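Pyruvate-formate lyase-activating enzyme (Bacteroides vulgatus ATCC 8482, PDB 3CAN) is probably an activating enzyme of the radical SAM superfamily, represented here by a domain with a parallel beta sheet flanked by helices. Local coordinates at residues A[7-12]-A[23-28]; A[35-40]-A[49-54]. All coordinates share one frame; numbering follows the deposited sequence.

Contact 1: residues A[7-12]-A[23-28]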
loop_
_atom_site.group_PDB
_atom_site.type_symbol
_atom_site.label_atom_id
_atom_site.label_comp_id
_atom_site.label_asym_id
_atom_site.label_seq_id
_atom_site.Cartn_x
_atom_site.Cartn_y
_atom_site.Cartn_z
ATOM N N VAL A 7 9.480 2.763 -5.969
ATOM C CA VAL A 7 9.708 1.442 -5.406
ATOM C C VAL A 7 9.522 1.522 -3.884
ATOM O O VAL A 7 9.923 2.498 -3.234
ATOM C CB VAL A 7 11.122 0.913 -5.780
ATOM C CG1 VAL A 7 12.240 1.798 -5.187
ATOM C CG2 VAL A 7 11.309 -0.555 -5.385
ATOM N N THR A 8 8.916 0.486 -3.331
ATOM C CA THR A 8 8.759 0.358 -1.884
ATOM C C THR A 8 9.239 -1.018 -1.451
ATOM O O THR A 8 8.874 -2.043 -2.061
ATOM C CB THR A 8 7.297 0.505 -1.472
ATOM O OG1 THR A 8 6.791 1.762 -1.920
ATOM C CG2 THR A 8 7.143 0.402 0.065
ATOM N N PHE A 9 10.028 -1.057 -0.385
ATOM C CA PHE A 9 10.355 -2.322 0.274
ATOM C C PHE A 9 9.540 -2.387 1.550
ATOM O O PHE A 9 9.489 -1.409 2.307
ATOM C CB PHE A 9 11.826 -2.414 0.603
ATOM C CG PHE A 9 12.682 -2.613 -0.594
ATOM C CD1 PHE A 9 12.982 -3.893 -1.034
ATOM C CD2 PHE A 9 13.177 -1.526 -1.294
ATOM C CE1 PHE A 9 13.785 -4.085 -2.140
ATOM C CE2 PHE A 9 13.961 -1.709 -2.436
ATOM C CZ PHE A 9 14.261 -2.980 -2.850
ATOM N N CYS A 10 8.865 -3.514 1.751
ATOM C CA CYS A 10 7.932 -3.720 2.867
ATOM C C CYS A 10 8.295 -4.965 3.661
ATOM O O CYS A 10 8.784 -5.961 3.090
ATOM C CB CYS A 10 6.506 -3.931 2.352
ATOM S SG CYS A 10 5.758 -2.555 1.497
ATOM N N GLY A 11 7.988 -4.948 4.952
ATOM C CA GLY A 11 8.099 -6.140 5.752
ATOM C C GLY A 11 9.496 -6.510 6.192
ATOM O O GLY A 11 10.450 -5.735 6.047
ATOM N N GLY A 12 9.597 -7.693 6.784
ATOM C CA GLY A 12 10.831 -8.136 7.411
ATOM C C GLY A 12 11.880 -8.668 6.454
ATOM O O GLY A 12 13.072 -8.489 6.682
ATOM N N ASP A 23 22.180 -1.742 -2.088
ATOM C CA ASP A 23 22.592 -1.784 -3.488
ATOM C C ASP A 23 21.420 -1.471 -4.435
ATOM O O ASP A 23 21.549 -0.670 -5.359
ATOM C CB ASP A 23 23.184 -3.143 -3.828
ATOM C CG ASP A 23 23.767 -3.182 -5.219
ATOM O OD1 ASP A 23 24.707 -2.414 -5.495
ATOM O OD2 ASP A 23 23.249 -3.951 -6.034
ATOM N N ILE A 24 20.276 -2.092 -4.199
ATOM C CA ILE A 24 19.107 -1.854 -5.047
ATOM C C ILE A 24 18.645 -0.411 -4.886
ATOM O O ILE A 24 18.324 0.256 -5.861
ATOM C CB ILE A 24 17.971 -2.822 -4.721
ATOM C CG1 ILE A 24 18.383 -4.277 -5.011
ATOM C CG2 ILE A 24 16.691 -2.419 -5.503
ATOM C CD1 ILE A 24 18.910 -4.559 -6.421
ATOM N N LEU A 25 18.612 0.078 -3.651
ATOM C CA LEU A 25 18.269 1.482 -3.411
ATOM C C LEU A 25 19.199 2.435 -4.173
ATOM O O LEU A 25 18.737 3.378 -4.809
ATOM C CB LEU A 25 18.294 1.783 -1.914
ATOM C CG LEU A 25 17.151 1.178 -1.096
ATOM C CD1 LEU A 25 17.416 1.410 0.401
ATOM C CD2 LEU A 25 15.789 1.773 -1.473
ATOM N N LYS A 26 20.501 2.179 -4.129
ATOM C CA LYS A 26 21.445 2.998 -4.900
ATOM C C LYS A 26 21.151 2.982 -6.403
ATOM O O LYS A 26 21.124 4.030 -7.052
ATOM C CB LYS A 26 22.879 2.559 -4.633
ATOM C CG LYS A 26 23.367 3.030 -3.282
ATOM C CD LYS A 26 24.730 2.508 -2.929
ATOM C CE LYS A 26 25.252 3.190 -1.689
ATOM N NZ LYS A 26 26.549 2.576 -1.271
ATOM N N ARG A 27 20.906 1.799 -6.947
ATOM C CA ARG A 27 20.582 1.654 -8.369
ATOM C C ARG A 27 19.312 2.422 -8.747
ATOM O O ARG A 27 19.262 3.101 -9.775
ATOM C CB ARG A 27 20.428 0.176 -8.729
ATOM C CG ARG A 27 21.737 -0.594 -8.704
ATOM C CD ARG A 27 21.512 -2.089 -8.803
ATOM N NE ARG A 27 22.763 -2.816 -8.670
ATOM C CZ ARG A 27 23.609 -3.029 -9.669
ATOM N NH1 ARG A 27 23.326 -2.615 -10.894
ATOM N NH2 ARG A 27 24.738 -3.679 -9.442
ATOM N N CYS A 28 18.289 2.321 -7.910
ATOM C CA CYS A 28 17.037 3.048 -8.137
ATOM C C CYS A 28 17.238 4.571 -8.076
ATOM O O CYS A 28 16.652 5.313 -8.869
ATOM C CB CYS A 28 15.965 2.589 -7.151
ATOM S SG CYS A 28 15.352 0.912 -7.458
#
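Phe9 carries its CG anti to its own carbonyl carbon (chi1 -72°), which sends the ring off strand 7-10 toward helix 23-28, and Ile24 meets it with CG2, the branch set anti to the backbone N. The ring arrives edge first: Phe9 CZ lies 3.6 Å from Ile24 CG2, and that methyl sits close to the ring plane. The two side chains cross at about a right angle. Leu25 reaches the same end of the ring differently. Its CD2 methyl comes within 4.0 Å of Phe9 CE2, obliquely, as the two chains slide past each other in opposite directions. Two residues before Phe9, Val7 points its CG1 branch at the sulfur of Cys28, with Val7 CG1 and Cys28 SG 4.0 Å apart. The contact between strand and helix is therefore apolar and made by side chains alone, while the backbones stay well apart: the axes of strand 7-10 and helix 23-28 come no closer than 10.7 Å. All five touching residues are buried. On the same helix, one turn apart, Arg27 NE donates to Asp23 OD2 at 2.9 Å along a nearly straight N-H line (173°), a salt bridge that lies in the guanidinium plane but comes from above the carboxylate plane. The second subunit closes the neighbouring side: its strand pairs antiparallel with 7-10, and its Ile24 packs on Ile24 here. Strand and helix run nearly antiparallel, at 166°, as expected where a chain leaves a parallel sheet and returns along its face. This is the first half of the beta-alpha-beta crossover from strand 6-10 through helix 18-30 to strand 35-38, consistent with the barrel-like alpha/beta architecture of the radical SAM superfamily.

Contact 2: residues A[35-40]-A[49-54]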
loop_
_atom_site.group_PDB
_atom_site.type_symbol
_atom_site.label_atom_id
_atom_site.label_comp_id
_atom_site.label_asym_id
_atom_site.label_seq_id
_atom_site.Cartn_x
_atom_site.Cartn_y
_atom_site.Cartn_z
ATOM N N ARG A 35 12.011 6.223 -3.652
ATOM C CA ARG A 35 12.247 5.041 -2.821
ATOM C C ARG A 35 11.689 5.183 -1.408
ATOM O O ARG A 35 12.000 6.151 -0.700
ATOM C CB ARG A 35 13.752 4.787 -2.715
ATOM C CG ARG A 35 14.443 4.575 -4.060
ATOM C CD ARG A 35 15.913 4.897 -3.978
ATOM N NE ARG A 35 16.153 6.296 -3.642
ATOM C CZ ARG A 35 17.362 6.818 -3.495
ATOM N NH1 ARG A 35 18.438 6.088 -3.714
ATOM N NH2 ARG A 35 17.494 8.095 -3.157
ATOM N N ALA A 36 10.880 4.207 -0.997
ATOM C CA ALA A 36 10.347 4.141 0.372
ATOM C C ALA A 36 10.724 2.803 0.962
ATOM O O ALA A 36 10.642 1.788 0.274
ATOM C CB ALA A 36 8.825 4.288 0.376
ATOM N N VAL A 37 11.105 2.797 2.230
ATOM C CA VAL A 37 11.578 1.570 2.874
ATOM C C VAL A 37 10.934 1.402 4.251
ATOM O O VAL A 37 11.003 2.289 5.095
ATOM C CB VAL A 37 13.094 1.556 3.048
ATOM C CG1 VAL A 37 13.537 0.237 3.686
ATOM C CG2 VAL A 37 13.809 1.797 1.681
ATOM N N ASP A 38 10.330 0.248 4.464
ATOM C CA ASP A 38 9.828 -0.166 5.779
ATOM C C ASP A 38 10.993 -0.606 6.660
ATOM O O ASP A 38 11.637 -1.633 6.378
ATOM C CB ASP A 38 8.825 -1.300 5.576
ATOM C CG ASP A 38 8.228 -1.841 6.864
ATOM O OD1 ASP A 38 8.618 -1.421 7.973
ATOM O OD2 ASP A 38 7.379 -2.763 6.750
ATOM N N THR A 39 11.286 0.165 7.706
ATOM C CA THR A 39 12.406 -0.112 8.599
ATOM C C THR A 39 11.930 -0.569 9.997
ATOM O O THR A 39 12.710 -0.587 10.958
ATOM C CB THR A 39 13.317 1.125 8.763
ATOM O OG1 THR A 39 12.560 2.203 9.318
ATOM C CG2 THR A 39 13.926 1.551 7.403
ATOM N N THR A 40 10.663 -0.955 10.093
ATOM C CA THR A 40 10.064 -1.344 11.367
ATOM C C THR A 40 10.978 -2.288 12.146
ATOM O O THR A 40 11.294 -2.033 13.313
ATOM C CB THR A 40 8.694 -2.008 11.154
ATOM O OG1 THR A 40 7.830 -1.147 10.382
ATOM C CG2 THR A 40 8.031 -2.339 12.495
ATOM N N ASP A 49 20.679 4.267 9.402
ATOM C CA ASP A 49 21.358 5.458 8.874
ATOM C C ASP A 49 21.700 5.318 7.388
ATOM O O ASP A 49 21.483 6.257 6.604
ATOM C CB ASP A 49 22.644 5.737 9.661
ATOM C CG ASP A 49 22.385 6.211 11.071
ATOM O OD1 ASP A 49 21.226 6.518 11.416
ATOM O OD2 ASP A 49 23.370 6.282 11.844
ATOM N N GLU A 50 22.217 4.154 6.994
ATOM C CA GLU A 50 22.586 3.920 5.596
ATOM C C GLU A 50 21.353 3.862 4.696
ATOM O O GLU A 50 21.385 4.357 3.580
ATOM C CB GLU A 50 23.414 2.641 5.441
ATOM C CG GLU A 50 23.990 2.412 4.031
ATOM C CD GLU A 50 25.008 3.469 3.591
ATOM O OE1 GLU A 50 25.592 4.159 4.454
ATOM O OE2 GLU A 50 25.226 3.605 2.363
ATOM N N VAL A 51 20.270 3.256 5.178
ATOM C CA VAL A 51 19.005 3.255 4.426
ATOM C C VAL A 51 18.524 4.692 4.192
ATOM O O VAL A 51 18.174 5.060 3.075
ATOM C CB VAL A 51 17.903 2.433 5.123
ATOM C CG1 VAL A 51 16.534 2.708 4.461
ATOM C CG2 VAL A 51 18.240 0.932 5.047
HETATM N N MSE A 52 18.563 5.527 5.228
HETATM C CA MSE A 52 18.171 6.936 5.074
HETATM C C MSE A 52 19.022 7.694 4.044
HETATM O O MSE A 52 18.524 8.567 3.347
HETATM C CB MSE A 52 18.189 7.654 6.422
HETATM C CG MSE A 52 17.057 7.267 7.341
HETATM SE SE MSE A 52 16.954 8.398 8.928
HETATM C CE MSE A 52 18.505 7.738 9.878
ATOM N N ARG A 53 20.299 7.350 3.923
ATOM C CA ARG A 53 21.137 7.974 2.916
ATOM C C ARG A 53 20.751 7.585 1.485
ATOM O O ARG A 53 21.171 8.247 0.525
ATOM C CB ARG A 53 22.605 7.637 3.172
ATOM C CG ARG A 53 23.193 8.399 4.331
ATOM C CD ARG A 53 24.705 8.280 4.350
ATOM N NE ARG A 53 25.119 7.076 5.043
ATOM C CZ ARG A 53 25.258 6.971 6.366
ATOM N NH1 ARG A 53 25.619 5.818 6.892
ATOM N NH2 ARG A 53 25.035 8.002 7.176
ATOM N N ASN A 54 19.931 6.541 1.343
ATOM C CA ASN A 54 19.634 5.968 0.041
ATOM C C ASN A 54 18.138 5.785 -0.214
ATOM O O ASN A 54 17.723 4.887 -0.945
ATOM C CB ASN A 54 20.382 4.650 -0.111
ATOM C CG ASN A 54 21.898 4.846 -0.106
ATOM O OD1 ASN A 54 22.479 5.334 -1.088
ATOM N ND2 ASN A 54 22.535 4.491 1.007
HETATM O O HOH W 1 21.276 6.621 -3.183
HETATM O O HOH W 2 20.202 9.181 -2.484
#
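Val37 and Val51 meet tip to tip where strand 35-38 faces helix 45-53, inside the beta-alpha-beta unit that continues to strand 57-61. This is the compact part of the contact. Val51 turns CG1 anti to its backbone N (chi1 168°), and that single methyl meets the whole branched end of Val37, lying 3.9 Å from Val37 CB and about as near to both of its methyls. Thr39 adds its CG2 alongside, 4.1 Å from Val51 CG1, as the two side chains slide past each other. Leu58 of the next strand and Ile22 of helix 18-30 also touch Val51, extending the apolar packing beyond the pair of segments.

The end of the contact near Arg35 and Asn54 is looser and watery. Here the Arg35 chain bends at chi3 and lays one guanidinium face beneath Asn54 O, which stands 3.0 Å above the plane and toward its rim. The short approach of Arg35 NH1 to this oxygen has a poor angle and is no hydrogen bond. The N-H groups are used in the plane instead: one water links Arg35 NH1 to Asn54 OD1, and a second links Arg35 NH2 to Arg53 O. Glu56 forms a salt bridge with Arg35 NH2, and Leu25 O accepts from NH1, so the guanidinium is held from several directions.

Asn54 is itself fixed to the helix end, with ND2 donating to Glu50 O at 2.8 Å. In one of its two modelled conformers Glu50 receives Arg53 side-on, NE and NH1 both pointing at OE1. Where the strand gives way to the loop, Asp38 OD1 closes an Asx turn, accepting from Thr40 N at 3.0 Å with an N-H...O angle of 162°.

Contacts 1 and 2 follow each other along the chain, contact 1 closing before contact 2 opens, with centres 8 Å apart on the same side of the chain's centre. Each packs a helix against a strand of one parallel sheet, in which 6-10 and 35-38 are neighbours, so two successive beta-alpha units stand side by side. Strand 35-38 ends the first crossover and begins the second. A probable hydrogen bond runs from Asp38 N to Phe9 O, and Gly11 N, just past strand 6-10, probably bonds Asp38 OD2. Leu25 and Lys26 pack against Asn54, just after helix 45-53. Contact 1 lies at the subunit interface, whereas no other chain of the assembly touches contact 2.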